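Local coordinates for protein histidine acid phosphatase (Hafnia alvei, PDB 4ARU) that belongs to branch 2 of the histidine phosphatase superfamily, an alpha/beta fold whose mixed central sheet is accompanied by a largely helical region, at residues A[46-50]-A[93-98]; A[222-226]-A[326-332]. All blocks are in the same frame, centred on the assembly; numbering follows the deposited sequence.

Contact 1 of 2, residues A[46-50]-A[93-98]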
loop_
_atom_site.group_PDB
_atom_site.type_symbol
_atom_site.label_atom_id
_atom_site.label_comp_id
_atom_site.label_asym_id
_atom_site.label_seq_id
_atom_site.Cartn_x
_atom_site.Cartn_y
_atom_site.Cartn_z
ATOM N N LEU A 46 3.282 19.440 -3.121
ATOM C CA LEU A 46 3.946 18.206 -2.868
ATOM C C LEU A 46 3.208 17.370 -1.851
ATOM O O LEU A 46 2.721 17.878 -0.844
ATOM C CB LEU A 46 5.365 18.430 -2.425
ATOM C CG LEU A 46 6.306 19.005 -3.486
ATOM C CD1 LEU A 46 7.693 19.043 -2.886
ATOM C CD2 LEU A 46 6.366 18.245 -4.818
ATOM N N GLY A 47 3.082 16.071 -2.124
ATOM C CA GLY A 47 2.369 15.173 -1.275
ATOM C C GLY A 47 0.862 15.149 -1.370
ATOM O O GLY A 47 0.244 14.268 -0.757
ATOM N N TYR A 48 0.276 16.063 -2.119
ATOM C CA TYR A 48 -1.184 16.037 -2.267
ATOM C C TYR A 48 -1.602 15.032 -3.330
ATOM O O TYR A 48 -0.910 14.810 -4.317
ATOM C CB TYR A 48 -1.714 17.427 -2.655
ATOM C CG TYR A 48 -1.920 18.402 -1.506
ATOM C CD1 TYR A 48 -1.373 18.189 -0.239
ATOM C CD2 TYR A 48 -2.732 19.493 -1.672
ATOM C CE1 TYR A 48 -1.568 19.108 0.796
ATOM C CE2 TYR A 48 -2.929 20.419 -0.657
ATOM C CZ TYR A 48 -2.348 20.222 0.590
ATOM O OH TYR A 48 -2.576 21.160 1.612
ATOM N N ILE A 49 -2.772 14.443 -3.161
ATOM C CA ILE A 49 -3.415 13.713 -4.249
ATOM C C ILE A 49 -3.806 14.716 -5.311
ATOM O O ILE A 49 -4.133 15.865 -5.018
ATOM C CB ILE A 49 -4.657 12.953 -3.758
ATOM C CG1 ILE A 49 -5.169 11.959 -4.805
ATOM C CG2 ILE A 49 -5.764 13.886 -3.363
ATOM C CD1 ILE A 49 -6.198 10.982 -4.227
ATOM N N THR A 50 -3.694 14.358 -6.578
ATOM C CA THR A 50 -4.140 15.228 -7.685
ATOM C C THR A 50 -5.598 14.979 -8.034
ATOM O O THR A 50 -6.169 13.913 -7.689
ATOM C CB THR A 50 -3.340 14.967 -9.007
ATOM O OG1 THR A 50 -3.588 13.610 -9.447
ATOM C CG2 THR A 50 -1.858 15.146 -8.754
ATOM N N GLN A 93 -3.967 14.951 3.612
ATOM C CA GLN A 93 -4.834 15.340 2.532
ATOM C C GLN A 93 -5.028 14.164 1.569
ATOM O O GLN A 93 -6.146 13.856 1.107
ATOM C CB GLN A 93 -4.263 16.585 1.818
ATOM C CG GLN A 93 -5.118 17.141 0.683
ATOM C CD GLN A 93 -4.829 16.579 -0.682
ATOM O OE1 GLN A 93 -4.108 15.639 -0.845
ATOM N NE2 GLN A 93 -5.459 17.189 -1.684
ATOM N N ARG A 94 -3.940 13.486 1.220
ATOM C CA ARG A 94 -3.998 12.471 0.161
ATOM C C ARG A 94 -4.906 11.315 0.579
ATOM O O ARG A 94 -5.597 10.745 -0.277
ATOM C CB ARG A 94 -2.604 12.012 -0.241
ATOM C CG ARG A 94 -1.744 11.438 0.866
ATOM C CD ARG A 94 -0.333 11.117 0.311
ATOM N NE ARG A 94 0.588 10.767 1.383
ATOM C CZ ARG A 94 1.347 11.626 2.033
ATOM N NH1 ARG A 94 1.289 12.915 1.736
ATOM N NH2 ARG A 94 2.145 11.220 3.008
ATOM N N THR A 95 -4.887 10.953 1.851
ATOM C CA THR A 95 -5.690 9.837 2.343
ATOM C C THR A 95 -7.156 10.282 2.602
ATOM O O THR A 95 -8.075 9.554 2.240
ATOM C CB THR A 95 -5.075 9.227 3.633
ATOM O OG1 THR A 95 -4.636 10.258 4.511
ATOM C CG2 THR A 95 -3.886 8.389 3.312
ATOM N N ARG A 96 -7.369 11.462 3.179
ATOM C CA ARG A 96 -8.721 11.946 3.348
ATOM C C ARG A 96 -9.409 12.067 1.999
ATOM O O ARG A 96 -10.573 11.650 1.836
ATOM C CB ARG A 96 -8.750 13.281 4.101
ATOM C CG ARG A 96 -8.365 13.138 5.548
ATOM C CD ARG A 96 -8.448 14.388 6.386
ATOM N NE ARG A 96 -7.362 15.324 6.068
ATOM C CZ ARG A 96 -7.476 16.399 5.304
ATOM N NH1 ARG A 96 -8.615 16.716 4.711
ATOM N NH2 ARG A 96 -6.403 17.144 5.113
ATOM N N LYS A 97 -8.743 12.650 0.996
ATOM C CA LYS A 97 -9.381 12.831 -0.277
ATOM C C LYS A 97 -9.570 11.494 -1.001
ATOM O O LYS A 97 -10.506 11.330 -1.802
ATOM C CB LYS A 97 -8.586 13.798 -1.132
ATOM C CG LYS A 97 -8.546 15.186 -0.549
ATOM C CD LYS A 97 -9.857 15.870 -0.614
ATOM C CE LYS A 97 -9.660 17.364 -0.314
ATOM N NZ LYS A 97 -10.752 18.157 -0.969
ATOM N N THR A 98 -8.691 10.541 -0.768
ATOM C CA THR A 98 -8.942 9.192 -1.297
ATOM C C THR A 98 -10.247 8.626 -0.719
ATOM O O THR A 98 -11.038 8.058 -1.435
ATOM C CB THR A 98 -7.781 8.256 -0.919
ATOM O OG1 THR A 98 -6.618 8.680 -1.663
ATOM C CG2 THR A 98 -8.063 6.839 -1.272
HETATM O O HOH W 1 -1.304 14.719 1.581
#
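Gly-47 O and the amide of Ile-49 give Arg-94 and Gln-93 two backbone handholds, showing how a helix can secure a loop that has no regular structure of its own. In the first bond Arg-94 NH1 donates to Gly-47 O at 3.0 Å, the oxygen lying at the guanidinium edge and the donor tilted 22° from the carbonyl plane. Arg-94 reaches it because CG sits between the backbone N and the carbonyl carbon (chi1 58°) and the chain then runs extended to NE. Water 1 donates to the same oxygen and accepts from Arg-94 N at 2.9 Å, so two donors grip Gly-47 O. In the second bond Ile-49 N donates to Gln-93 OE1 at 2.9 Å, in the carbonyl plane and on a lone pair.

Both anchoring side chains spring from the start of helix 93-106. The loop follows helix 29-33 and ends where Thr-50 N-caps helix 51-70; its backbone bonds Val-21 and Ala-23, just past the Arg-His-Gly signature of histidine phosphatases, whose His-19 touches Arg-94 and Thr-98. Arg-94 NH2 also bonds a tartaric acid molecule, probably from the crystallisation liquor, which may mark the family's anion pocket.

The Gln-93 amide also stacks, with its face. Bent at chi2, the chain lays it over one face of the Tyr-48 ring, the planes 13° apart and CD 3.5 Å from Tyr-48 CG, while Gln-93 CG makes a CH-pi contact near the ring centre.

Apolar contact is left to Ile-49 CG2, which meets Lys-97 CB at 3.6 Å. Its CD1 methyl lies against the Thr-98 hydroxyl, which donates to Arg-94 O at 2.7 Å and accepts from Gly-20 N.

Contact 2 of 2, residues A[222-226]-A[326-332]; sequences EIFLL and QPDNTPP
Glu-222 and Asp-328 bring their carboxylates together in the tightest part of this contact, Glu-222 OE1 lying 2.5 Å from Asp-328 OD2 with the two planes turned 73° apart. The other oxygen of Glu-222, OE2, forms a salt bridge with Arg-18, which places a positive charge beside the acidic pair. Asp-328 is fixed from its own loop as well: its OD1 accepts from Thr-330 N at 2.9 Å, met from above the carboxylate plane, in an Asx turn, and its backbone N donates to Gln-326 OE1 at 3.1 Å. Gln-326 NE2 in turn donates to Gln-357 O.

In the fold, the pair joins helix 213-229 to the loop that leads into strand 335-342 of the central sheet.

Away from the carboxylate groups the fit is looser and apolar. Leu-225, with CG anti to its backbone N (chi1 -175°), spreads its two branches over the loop: CD1 comes to 3.8 Å from Asp-328 CB, and CD2 to 3.9 Å from Pro-332 CD. Leu-226 CD2 touches the same proline ring at CG, 3.7 Å away. Pro-327, partly exposed, marks the slackest edge, its CG 4.1 Å from Leu-225 CD1, and its ring also packs against Asn-247 and Leu-250 of helix 243-262.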
loop_
_atom_site.group_PDB
_atom_site.type_symbol
_atom_site.label_atom_id
_atom_site.label_comp_id
_atom_site.label_asym_id
_atom_site.label_seq_id
_atom_site.Cartn_x
_atom_site.Cartn_y
_atom_site.Cartn_z
ATOM N N GLU A 222 9.346 5.064 -8.204
ATOM C CA GLU A 222 7.957 5.316 -7.870
ATOM C C GLU A 222 7.476 6.670 -8.419
ATOM O O GLU A 222 6.319 6.787 -8.897
ATOM C CB GLU A 222 7.756 5.183 -6.346
ATOM C CG GLU A 222 6.382 5.521 -5.866
ATOM C CD GLU A 222 5.317 4.495 -6.207
ATOM O OE1 GLU A 222 5.655 3.319 -6.575
ATOM O OE2 GLU A 222 4.122 4.855 -6.121
ATOM N N ILE A 223 8.335 7.677 -8.388
ATOM C CA ILE A 223 7.944 8.965 -8.965
ATOM C C ILE A 223 7.655 8.811 -10.470
ATOM O O ILE A 223 6.688 9.379 -10.985
ATOM C CB ILE A 223 8.967 10.089 -8.668
ATOM C CG1 ILE A 223 8.906 10.367 -7.158
ATOM C CG2 ILE A 223 8.724 11.292 -9.584
ATOM C CD1 ILE A 223 10.032 11.230 -6.663
ATOM N N PHE A 224 8.479 8.064 -11.215
ATOM C CA PHE A 224 8.206 7.870 -12.622
ATOM C C PHE A 224 6.860 7.174 -12.815
ATOM O O PHE A 224 6.099 7.549 -13.691
ATOM C CB PHE A 224 9.309 7.042 -13.281
ATOM C CG PHE A 224 10.686 7.660 -13.220
ATOM C CD1 PHE A 224 10.908 9.027 -13.231
ATOM C CD2 PHE A 224 11.782 6.839 -13.194
ATOM C CE1 PHE A 224 12.196 9.555 -13.196
ATOM C CE2 PHE A 224 13.084 7.361 -13.160
ATOM C CZ PHE A 224 13.286 8.705 -13.153
ATOM N N LEU A 225 6.578 6.165 -11.998
ATOM C CA LEU A 225 5.310 5.467 -12.116
ATOM C C LEU A 225 4.150 6.447 -11.854
ATOM O O LEU A 225 3.109 6.399 -12.512
ATOM C CB LEU A 225 5.267 4.335 -11.106
ATOM C CG LEU A 225 4.003 3.464 -11.246
ATOM C CD1 LEU A 225 4.407 2.023 -11.260
ATOM C CD2 LEU A 225 2.956 3.736 -10.204
ATOM N N LEU A 226 4.336 7.294 -10.853
ATOM C CA LEU A 226 3.327 8.312 -10.542
ATOM C C LEU A 226 3.127 9.289 -11.689
ATOM O O LEU A 226 2.006 9.625 -12.023
ATOM C CB LEU A 226 3.609 9.052 -9.239
ATOM C CG LEU A 226 3.529 8.223 -7.961
ATOM C CD1 LEU A 226 4.128 8.923 -6.724
ATOM C CD2 LEU A 226 2.089 7.875 -7.680
ATOM N N GLN A 326 1.153 -4.526 -13.549
ATOM C CA GLN A 326 1.418 -3.446 -12.573
ATOM C C GLN A 326 2.756 -3.711 -11.876
ATOM O O GLN A 326 2.817 -4.532 -10.939
ATOM C CB GLN A 326 0.252 -3.375 -11.598
ATOM C CG GLN A 326 0.419 -2.378 -10.462
ATOM C CD GLN A 326 0.820 -1.008 -10.963
ATOM O OE1 GLN A 326 1.997 -0.634 -10.940
ATOM N NE2 GLN A 326 -0.158 -0.225 -11.394
ATOM N N PRO A 327 3.801 -3.010 -12.286
ATOM C CA PRO A 327 5.116 -3.259 -11.724
ATOM C C PRO A 327 5.300 -2.878 -10.254
ATOM O O PRO A 327 6.161 -3.479 -9.615
ATOM C CB PRO A 327 6.047 -2.470 -12.624
ATOM C CG PRO A 327 5.256 -1.457 -13.274
ATOM C CD PRO A 327 3.835 -1.952 -13.314
ATOM N N ASP A 328 4.520 -1.962 -9.731
ATOM C CA ASP A 328 4.592 -1.623 -8.300
ATOM C C ASP A 328 3.727 -2.627 -7.503
ATOM O O ASP A 328 2.544 -2.783 -7.803
ATOM C CB ASP A 328 4.038 -0.204 -8.144
ATOM C CG ASP A 328 4.157 0.361 -6.713
ATOM O OD1 ASP A 328 4.577 -0.373 -5.769
ATOM O OD2 ASP A 328 3.814 1.563 -6.557
ATOM N N ASN A 329 4.275 -3.319 -6.516
ATOM C CA ASN A 329 3.484 -4.247 -5.696
ATOM C C ASN A 329 2.458 -3.555 -4.835
ATOM O O ASN A 329 1.538 -4.203 -4.389
ATOM C CB ASN A 329 4.363 -5.094 -4.748
ATOM C CG ASN A 329 5.255 -6.081 -5.478
ATOM O OD1 ASN A 329 5.029 -6.390 -6.635
ATOM N ND2 ASN A 329 6.313 -6.525 -4.819
ATOM N N THR A 330 2.645 -2.259 -4.604
ATOM C CA THR A 330 1.747 -1.455 -3.751
ATOM C C THR A 330 1.350 -0.206 -4.528
ATOM O O THR A 330 1.707 0.915 -4.151
ATOM C CB THR A 330 2.392 -1.121 -2.385
ATOM O OG1 THR A 330 3.705 -0.595 -2.578
ATOM C CG2 THR A 330 2.479 -2.384 -1.480
ATOM N N PRO A 331 0.594 -0.344 -5.624
ATOM C CA PRO A 331 0.336 0.764 -6.497
ATOM C C PRO A 331 -0.700 1.764 -5.967
ATOM O O PRO A 331 -1.435 1.461 -5.050
ATOM C CB PRO A 331 -0.180 0.066 -7.761
ATOM C CG PRO A 331 -0.959 -1.060 -7.202
ATOM C CD PRO A 331 -0.055 -1.581 -6.133
ATOM N N PRO A 332 -0.744 2.958 -6.527
ATOM C CA PRO A 332 -1.725 3.964 -6.084
ATOM C C PRO A 332 -3.137 3.427 -6.261
ATOM O O PRO A 332 -3.514 2.917 -7.344
ATOM C CB PRO A 332 -1.494 5.145 -7.026
ATOM C CG PRO A 332 -0.199 4.907 -7.731
ATOM C CD PRO A 332 0.049 3.426 -7.692
#

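In the fold
Contact 2 is the more buried of the two, its centre about 10 Å from that of the chain; contact 1, centred about 14 Å out, is only partly buried. They share no helix or loop, and their nearest atoms stay about 7 Å apart, yet the Arg-His-Gly signature connects them: Gly-20 bonds a side chain of contact 1, and Arg-18 pairs with an acid of contact 2. Chemistry follows place. Contact 1 relies on neutral and cationic side chains that bond a loop backbone, assisted by water, whereas contact 2 brings two carboxylates close together beside an arginine and leucine-proline packing. Each lies near bound tartaric acid: Arg-94 bonds it, and the side chain of Glu-222 is about 5 Å from it at nearest atoms.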